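L544 (Acanthamoeba polyphaga mimivirus, PDB 4AMQ) is a virion protein that probably acts as a metal-dependent nucleotidyl transferase, binding manganese in a nucleotidyltransferase domain joined to a helical one. Local coordinates at residues 246-251 with 263-268; 277-282 with 350-355; 284-289 with 302-307. One frame throughout, in Å; residues are numbered along the deposited sequence.

Contact 1 (246-251 with 263-268); sequences FMLFPL and KQLEYI
Leu265 lays its CD1 methyl over one face of the Leu251 backbone carbonyl, with CD1 3.7 Å from both Leu251 C and Leu251 O. No aromatic ring takes part. The remaining touches are between aliphatic carbons. The same Leu265 CD1 sits 4.1 Å from Leu251 CB, while its other branch, CD2, meets CD2 of Leu248 at 4.2 Å, so Leu265 straddles the two leucines one helical turn apart. Leu248 then sends its CD1 to Ile268, where it finds CG2 at 4.0 Å and the two side chains cross at about a right angle. CG2 can be the contact branch because it stands anti to the backbone N of Ile268, with CG1 (chi1 -61°) turned beside that N. The helices involved, 248-254 and 259-272, follow each other in the chain, and Glu266 ties them with a salt bridge to Arg252 and makes a second one to Arg59. Helix 334-368 packs against both partners: Phe364 touches Leu251 and Tyr363 touches Ile268. Phe249, whose CB points away from 263-268, touches both Ile269 of helix 259-272 and Lys277 of helix 274-292.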
# COMPACT_ATOMS: atom_id res chain seq x y z
N PHE A 246 9.21 2.04 12.89
CA PHE A 246 9.26 1.00 11.88
C PHE A 246 10.39 0.00 12.13
O PHE A 246 10.37 -1.12 11.62
CB PHE A 246 9.34 1.61 10.48
CG PHE A 246 8.10 2.38 10.09
CD1 PHE A 246 6.99 1.71 9.60
CD2 PHE A 246 8.04 3.75 10.25
CE1 PHE A 246 5.85 2.41 9.25
CE2 PHE A 246 6.90 4.45 9.90
CZ PHE A 246 5.80 3.78 9.40
N MET A 247 11.37 0.41 12.94
CA MET A 247 12.46 -0.48 13.31
C MET A 247 12.02 -1.48 14.37
O MET A 247 12.74 -2.43 14.68
CB MET A 247 13.67 0.33 13.80
CG MET A 247 14.28 1.22 12.72
SD MET A 247 15.25 2.59 13.37
CE MET A 247 16.65 1.71 14.07
N LEU A 248 10.83 -1.27 14.93
CA LEU A 248 10.25 -2.23 15.86
C LEU A 248 9.76 -3.48 15.12
O LEU A 248 9.68 -4.56 15.69
CB LEU A 248 9.08 -1.61 16.63
CG LEU A 248 9.37 -0.50 17.64
CD1 LEU A 248 8.07 0.05 18.20
CD2 LEU A 248 10.27 -1.00 18.77
N PHE A 249 9.43 -3.31 13.84
CA PHE A 249 8.91 -4.40 13.02
C PHE A 249 9.94 -5.52 12.82
O PHE A 249 9.59 -6.70 12.91
CB PHE A 249 8.41 -3.88 11.66
CG PHE A 249 7.13 -3.09 11.74
CD1 PHE A 249 7.07 -1.89 12.43
CD2 PHE A 249 5.98 -3.56 11.13
CE1 PHE A 249 5.89 -1.17 12.51
CE2 PHE A 249 4.79 -2.85 11.21
CZ PHE A 249 4.75 -1.65 11.89
N PRO A 250 11.20 -5.17 12.54
CA PRO A 250 12.22 -6.23 12.52
C PRO A 250 12.35 -6.90 13.89
O PRO A 250 12.53 -8.11 13.96
CB PRO A 250 13.51 -5.47 12.18
CG PRO A 250 13.04 -4.27 11.42
CD PRO A 250 11.73 -3.89 12.05
N LEU A 251 12.25 -6.11 14.96
CA LEU A 251 12.33 -6.66 16.31
C LEU A 251 11.19 -7.63 16.58
O LEU A 251 11.40 -8.68 17.19
CB LEU A 251 12.34 -5.54 17.35
CG LEU A 251 13.49 -4.54 17.29
CD1 LEU A 251 13.42 -3.59 18.48
CD2 LEU A 251 14.83 -5.25 17.25
N LYS A 263 4.04 -10.35 22.61
CA LYS A 263 2.82 -9.69 23.09
C LYS A 263 3.06 -8.21 23.34
O LYS A 263 2.23 -7.36 22.99
CB LYS A 263 2.32 -10.34 24.38
CG LYS A 263 1.36 -11.51 24.19
CD LYS A 263 2.07 -12.73 23.62
CE LYS A 263 1.15 -13.94 23.55
NZ LYS A 263 1.84 -15.07 22.86
N GLN A 264 4.19 -7.90 23.97
CA GLN A 264 4.51 -6.52 24.29
C GLN A 264 4.74 -5.70 23.02
O GLN A 264 4.25 -4.59 22.90
CB GLN A 264 5.73 -6.45 25.20
CG GLN A 264 5.51 -7.13 26.55
CD GLN A 264 6.77 -7.20 27.40
OE1 GLN A 264 7.88 -6.97 26.92
NE2 GLN A 264 6.59 -7.52 28.68
N LEU A 265 5.47 -6.28 22.08
CA LEU A 265 5.74 -5.59 20.82
C LEU A 265 4.47 -5.41 20.00
O LEU A 265 4.27 -4.37 19.38
CB LEU A 265 6.82 -6.33 20.01
CG LEU A 265 8.25 -6.02 20.44
CD1 LEU A 265 9.25 -6.86 19.66
CD2 LEU A 265 8.54 -4.54 20.25
N GLU A 266 3.61 -6.42 20.01
CA GLU A 266 2.34 -6.34 19.30
C GLU A 266 1.48 -5.23 19.89
O GLU A 266 0.85 -4.46 19.16
CB GLU A 266 1.59 -7.67 19.37
CG GLU A 266 0.31 -7.72 18.54
CD GLU A 266 0.58 -7.87 17.04
OE1 GLU A 266 1.74 -7.74 16.62
OE2 GLU A 266 -0.39 -8.13 16.29
N TYR A 267 1.46 -5.14 21.21
CA TYR A 267 0.70 -4.10 21.89
C TYR A 267 1.23 -2.72 21.51
O TYR A 267 0.45 -1.82 21.18
CB TYR A 267 0.76 -4.28 23.41
CG TYR A 267 0.13 -3.13 24.16
CD1 TYR A 267 -1.22 -3.14 24.47
CD2 TYR A 267 0.89 -2.03 24.54
CE1 TYR A 267 -1.80 -2.08 25.15
CE2 TYR A 267 0.32 -0.97 25.21
CZ TYR A 267 -1.03 -1.00 25.52
OH TYR A 267 -1.59 0.06 26.19
N ILE A 268 2.54 -2.55 21.57
CA ILE A 268 3.18 -1.28 21.27
C ILE A 268 2.91 -0.83 19.84
O ILE A 268 2.50 0.31 19.60
CB ILE A 268 4.70 -1.35 21.50
CG1 ILE A 268 4.99 -1.69 22.96
CG2 ILE A 268 5.37 -0.05 21.10
CD1 ILE A 268 6.45 -1.97 23.24

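Contact 2 (277-282 with 350-355); sequences KQLLVR and TNINKS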
# COMPACT_ATOMS: atom_id res chain seq x y z
N LYS A 277 -0.03 4.56 12.69
CA LYS A 277 0.19 3.76 11.49
C LYS A 277 -1.02 3.80 10.56
O LYS A 277 -0.87 3.86 9.34
CB LYS A 277 0.54 2.31 11.87
CG LYS A 277 0.52 1.32 10.71
CD LYS A 277 1.36 0.08 11.01
CE LYS A 277 0.91 -0.66 12.26
NZ LYS A 277 -0.41 -1.32 12.07
N GLN A 278 -2.21 3.77 11.14
CA GLN A 278 -3.44 3.76 10.35
C GLN A 278 -3.60 5.06 9.58
O GLN A 278 -4.00 5.06 8.41
CB GLN A 278 -4.66 3.49 11.23
CG GLN A 278 -5.92 3.12 10.45
CD GLN A 278 -7.19 3.30 11.26
OE1 GLN A 278 -7.49 4.39 11.73
NE2 GLN A 278 -7.94 2.22 11.42
N LEU A 279 -3.28 6.18 10.23
CA LEU A 279 -3.35 7.49 9.58
C LEU A 279 -2.35 7.64 8.44
O LEU A 279 -2.63 8.32 7.46
CB LEU A 279 -3.17 8.61 10.61
CG LEU A 279 -4.43 8.96 11.41
CD1 LEU A 279 -4.11 9.99 12.49
CD2 LEU A 279 -5.53 9.47 10.49
N LEU A 280 -1.18 7.01 8.57
CA LEU A 280 -0.20 7.02 7.50
C LEU A 280 -0.72 6.27 6.28
O LEU A 280 -0.61 6.75 5.15
CB LEU A 280 1.13 6.41 7.96
CG LEU A 280 1.89 7.17 9.05
CD1 LEU A 280 3.14 6.42 9.45
CD2 LEU A 280 2.22 8.58 8.58
N VAL A 281 -1.29 5.09 6.52
CA VAL A 281 -1.89 4.29 5.46
C VAL A 281 -3.07 5.01 4.80
O VAL A 281 -3.27 4.92 3.59
CB VAL A 281 -2.37 2.92 5.99
CG1 VAL A 281 -3.14 2.19 4.92
CG2 VAL A 281 -1.18 2.09 6.48
N ARG A 282 -3.85 5.72 5.61
CA ARG A 282 -5.03 6.42 5.12
C ARG A 282 -4.62 7.60 4.24
O ARG A 282 -5.30 7.91 3.26
CB ARG A 282 -5.91 6.86 6.29
CG ARG A 282 -6.61 5.70 7.00
CD ARG A 282 -7.08 6.06 8.41
NE ARG A 282 -7.90 7.27 8.44
CZ ARG A 282 -8.45 7.77 9.54
NH1 ARG A 282 -8.28 7.16 10.71
NH2 ARG A 282 -9.18 8.88 9.48
N THR A 350 4.70 13.57 7.01
CA THR A 350 6.02 13.77 7.58
C THR A 350 5.94 13.98 9.08
O THR A 350 6.71 13.41 9.85
CB THR A 350 6.72 14.98 6.95
OG1 THR A 350 6.83 14.79 5.53
CG2 THR A 350 8.10 15.18 7.54
N ASN A 351 5.00 14.83 9.50
CA ASN A 351 4.84 15.15 10.90
C ASN A 351 4.48 13.92 11.73
O ASN A 351 5.02 13.72 12.82
CB ASN A 351 3.80 16.25 11.08
CG ASN A 351 3.86 16.90 12.45
OD1 ASN A 351 2.88 16.93 13.18
ND2 ASN A 351 5.03 17.42 12.80
N ILE A 352 3.58 13.10 11.22
CA ILE A 352 3.15 11.90 11.93
C ILE A 352 4.31 10.92 12.08
O ILE A 352 4.50 10.34 13.14
CB ILE A 352 1.97 11.21 11.23
CG1 ILE A 352 0.73 12.11 11.27
CG2 ILE A 352 1.66 9.87 11.90
CD1 ILE A 352 -0.43 11.58 10.48
N ASN A 353 5.08 10.75 11.01
CA ASN A 353 6.27 9.92 11.06
C ASN A 353 7.24 10.40 12.13
O ASN A 353 7.71 9.61 12.95
CB ASN A 353 6.96 9.89 9.71
CG ASN A 353 6.41 8.82 8.80
OD1 ASN A 353 6.72 7.64 8.97
ND2 ASN A 353 5.59 9.22 7.84
N LYS A 354 7.55 11.68 12.09
CA LYS A 354 8.47 12.27 13.05
C LYS A 354 8.01 11.97 14.47
O LYS A 354 8.79 11.53 15.31
CB LYS A 354 8.57 13.78 12.84
CG LYS A 354 9.52 14.49 13.79
CD LYS A 354 9.59 15.98 13.50
CE LYS A 354 9.99 16.22 12.05
NZ LYS A 354 11.27 15.54 11.72
N SER A 355 6.72 12.20 14.73
CA SER A 355 6.17 12.02 16.07
C SER A 355 6.23 10.57 16.55
O SER A 355 6.69 10.31 17.66
CB SER A 355 4.73 12.54 16.13
OG SER A 355 4.20 12.41 17.44
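Leu280 and Ile352 carry this contact, with Asn353 as the third partner. It is antiparallel helix packing within the helical domain: helices 277-282 and 350-355 run at 156°, their axes approaching to 10.0 Å, and the CA atoms of Leu280 and Ile352 are the nearest pair. Leu280 pushes its CD2 methyl against Ile352, 3.6 Å from CG2 and 3.7 Å from CB, as the two side chains slide past each other in opposite directions. In Ile352, CG2 stands anti to the backbone N and CG1 (chi1 -65°) beside it, which carries CD1 to CB of Leu279 at 4.0 Å. The isoleucine thus spans two neighbouring leucines with two different branches. The same CD2 of Leu280, together with CD1, meets the carboxamide of Asn353: CD2 is 3.5 Å from ND2 and CD1 is 3.8 Å from OD1. Both methyls stand to one side of the amide plane, out of the directions in which its N-H groups point, and the amide spends an N-H on Tyr349 O, one turn back in its own helix. Leu279 CD2 in turn sits over the guanidinium of Arg282, whose salt bridge is with Asp310. The seam is therefore apolar and held by van der Waals contact, while the polar groups at its borders find their partners within their own helices or in other parts of the fold.

Contact 3 (284-289 with 302-307); sequences DSYRTI and SIIISI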
# COMPACT_ATOMS: atom_id res chain seq x y z
N ASP A 284 -1.76 7.53 2.52
CA ASP A 284 -1.31 6.82 1.32
C ASP A 284 -2.49 6.47 0.39
O ASP A 284 -2.35 6.50 -0.83
CB ASP A 284 -0.56 5.54 1.69
CG ASP A 284 0.86 5.81 2.13
OD1 ASP A 284 1.47 6.80 1.67
OD2 ASP A 284 1.38 5.01 2.93
N SER A 285 -3.64 6.15 0.98
CA SER A 285 -4.84 5.87 0.20
C SER A 285 -5.29 7.08 -0.62
O SER A 285 -5.63 6.96 -1.80
CB SER A 285 -5.97 5.39 1.11
OG SER A 285 -5.63 4.15 1.71
N TYR A 286 -5.29 8.25 0.01
CA TYR A 286 -5.59 9.50 -0.68
C TYR A 286 -4.64 9.66 -1.87
O TYR A 286 -5.08 9.80 -3.01
CB TYR A 286 -5.43 10.68 0.29
CG TYR A 286 -5.93 12.02 -0.21
CD1 TYR A 286 -5.23 12.73 -1.18
CD2 TYR A 286 -7.10 12.57 0.29
CE1 TYR A 286 -5.68 13.96 -1.63
CE2 TYR A 286 -7.56 13.80 -0.16
CZ TYR A 286 -6.85 14.49 -1.11
OH TYR A 286 -7.31 15.70 -1.55
N ARG A 287 -3.34 9.60 -1.60
CA ARG A 287 -2.31 9.74 -2.62
C ARG A 287 -2.47 8.76 -3.78
O ARG A 287 -2.44 9.15 -4.94
CB ARG A 287 -0.92 9.54 -2.01
CG ARG A 287 -0.47 10.64 -1.09
CD ARG A 287 0.69 10.14 -0.25
NE ARG A 287 1.45 11.24 0.34
CZ ARG A 287 2.59 11.07 1.01
NH1 ARG A 287 3.07 9.85 1.17
NH2 ARG A 287 3.23 12.11 1.51
N THR A 288 -2.61 7.49 -3.44
CA THR A 288 -2.72 6.44 -4.45
C THR A 288 -3.94 6.63 -5.34
O THR A 288 -3.84 6.57 -6.56
CB THR A 288 -2.77 5.04 -3.80
OG1 THR A 288 -1.54 4.78 -3.12
CG2 THR A 288 -3.00 3.97 -4.86
N ILE A 289 -5.09 6.87 -4.72
CA ILE A 289 -6.32 7.08 -5.49
C ILE A 289 -6.21 8.34 -6.34
O ILE A 289 -6.57 8.34 -7.52
CB ILE A 289 -7.56 7.17 -4.58
CG1 ILE A 289 -7.71 5.90 -3.75
CG2 ILE A 289 -8.81 7.40 -5.41
CD1 ILE A 289 -8.81 5.97 -2.71
N SER A 302 -14.37 13.09 2.38
CA SER A 302 -14.64 12.11 3.41
C SER A 302 -13.34 11.69 4.10
O SER A 302 -13.29 11.54 5.32
CB SER A 302 -15.39 10.89 2.84
OG SER A 302 -14.52 10.07 2.07
N ILE A 303 -12.29 11.51 3.31
CA ILE A 303 -10.98 11.15 3.85
C ILE A 303 -10.42 12.26 4.75
O ILE A 303 -9.98 12.00 5.87
CB ILE A 303 -9.97 10.82 2.74
CG1 ILE A 303 -10.30 9.47 2.10
CG2 ILE A 303 -8.55 10.83 3.28
CD1 ILE A 303 -9.41 9.11 0.92
N ILE A 304 -10.46 13.49 4.25
CA ILE A 304 -9.95 14.65 4.99
C ILE A 304 -10.71 14.85 6.30
O ILE A 304 -10.12 15.14 7.34
CB ILE A 304 -10.03 15.93 4.15
CG1 ILE A 304 -9.03 15.89 3.00
CG2 ILE A 304 -9.78 17.16 5.03
CD1 ILE A 304 -7.59 15.89 3.44
N ILE A 305 -12.03 14.70 6.25
CA ILE A 305 -12.85 14.83 7.45
C ILE A 305 -12.49 13.79 8.51
O ILE A 305 -12.38 14.11 9.69
CB ILE A 305 -14.34 14.74 7.12
CG1 ILE A 305 -14.82 16.06 6.51
CG2 ILE A 305 -15.14 14.40 8.37
CD1 ILE A 305 -16.29 16.08 6.12
N SER A 306 -12.30 12.54 8.08
CA SER A 306 -11.96 11.47 9.01
C SER A 306 -10.60 11.71 9.64
O SER A 306 -10.38 11.37 10.80
CB SER A 306 -11.99 10.10 8.32
OG SER A 306 -10.87 9.94 7.47
N ILE A 307 -9.68 12.30 8.88
CA ILE A 307 -8.32 12.52 9.35
C ILE A 307 -8.26 13.66 10.36
O ILE A 307 -7.55 13.57 11.37
CB ILE A 307 -7.36 12.82 8.17
CG1 ILE A 307 -7.11 11.55 7.35
CG2 ILE A 307 -6.04 13.39 8.69
CD1 ILE A 307 -6.10 11.73 6.24
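Tyr286 meets Ile303 and Ile304 across a helical hairpin, in which helix 274-292 turns through a short loop into helix 297-311 and the two run back in opposite senses. Walking along 302-307, Ser302 comes first; it bonds through OG to Thr299 O in its own helix. Ile303 is the main partner. Its CG2 methyl comes up at the edge of the Tyr286 ring, near the ring plane, 3.8 Å from CD2, while its CD1 reaches back to Tyr286 CA at 4.2 Å. Ile304 adds a second touch further out along the ring, with CG1 at 4.1 Å and CD1 at 4.2 Å from CE2 of Tyr286. Its chi2 of -66° folds the chain so that both of these carbons stay close to the ring. The Tyr286 ring, with CG anti to the backbone N (chi1 -170°), also touches helix 334-368, at Trp341, Asn342 and Leu345, and its OH is hydrogen-bonded to Ile338 O, so the buried hydroxyl is satisfied. Trp341 also touches Ile304. Further along, Ser306 folds its hydroxyl back on the helix, and OG donates to Ile303 O at 2.8 Å, tilted 24° from the carbonyl plane. Ile307 follows, its side chain packing on Ile283 of the first helix, and its backbone N gives a second bond to the same oxygen, with Ile307 N 3.0 Å from Ile303 O.

How the contacts relate
All three contacts are buried seams of the helical domain, yet contact 1 lies farthest from the middle of the chain, about 20 Å from its centre against 14 and 13 Å for contacts 2 and 3. Contacts 2 and 3 share helix 274-292, and contact 3 is nested in the chain loop that contact 2 closes. Arg282 joins these two, NH2 standing 2.8 Å from Ser306 OG in a probable but weak hydrogen bond. Contact 1 meets contact 2 through Phe246, whose CZ is 3.7 Å from Leu280 CD1, but does not touch contact 3. Chemically, contact 1 is aliphatic apart from one backbone carbonyl, contact 2 adds an amide, and contact 3 a tyrosine ring.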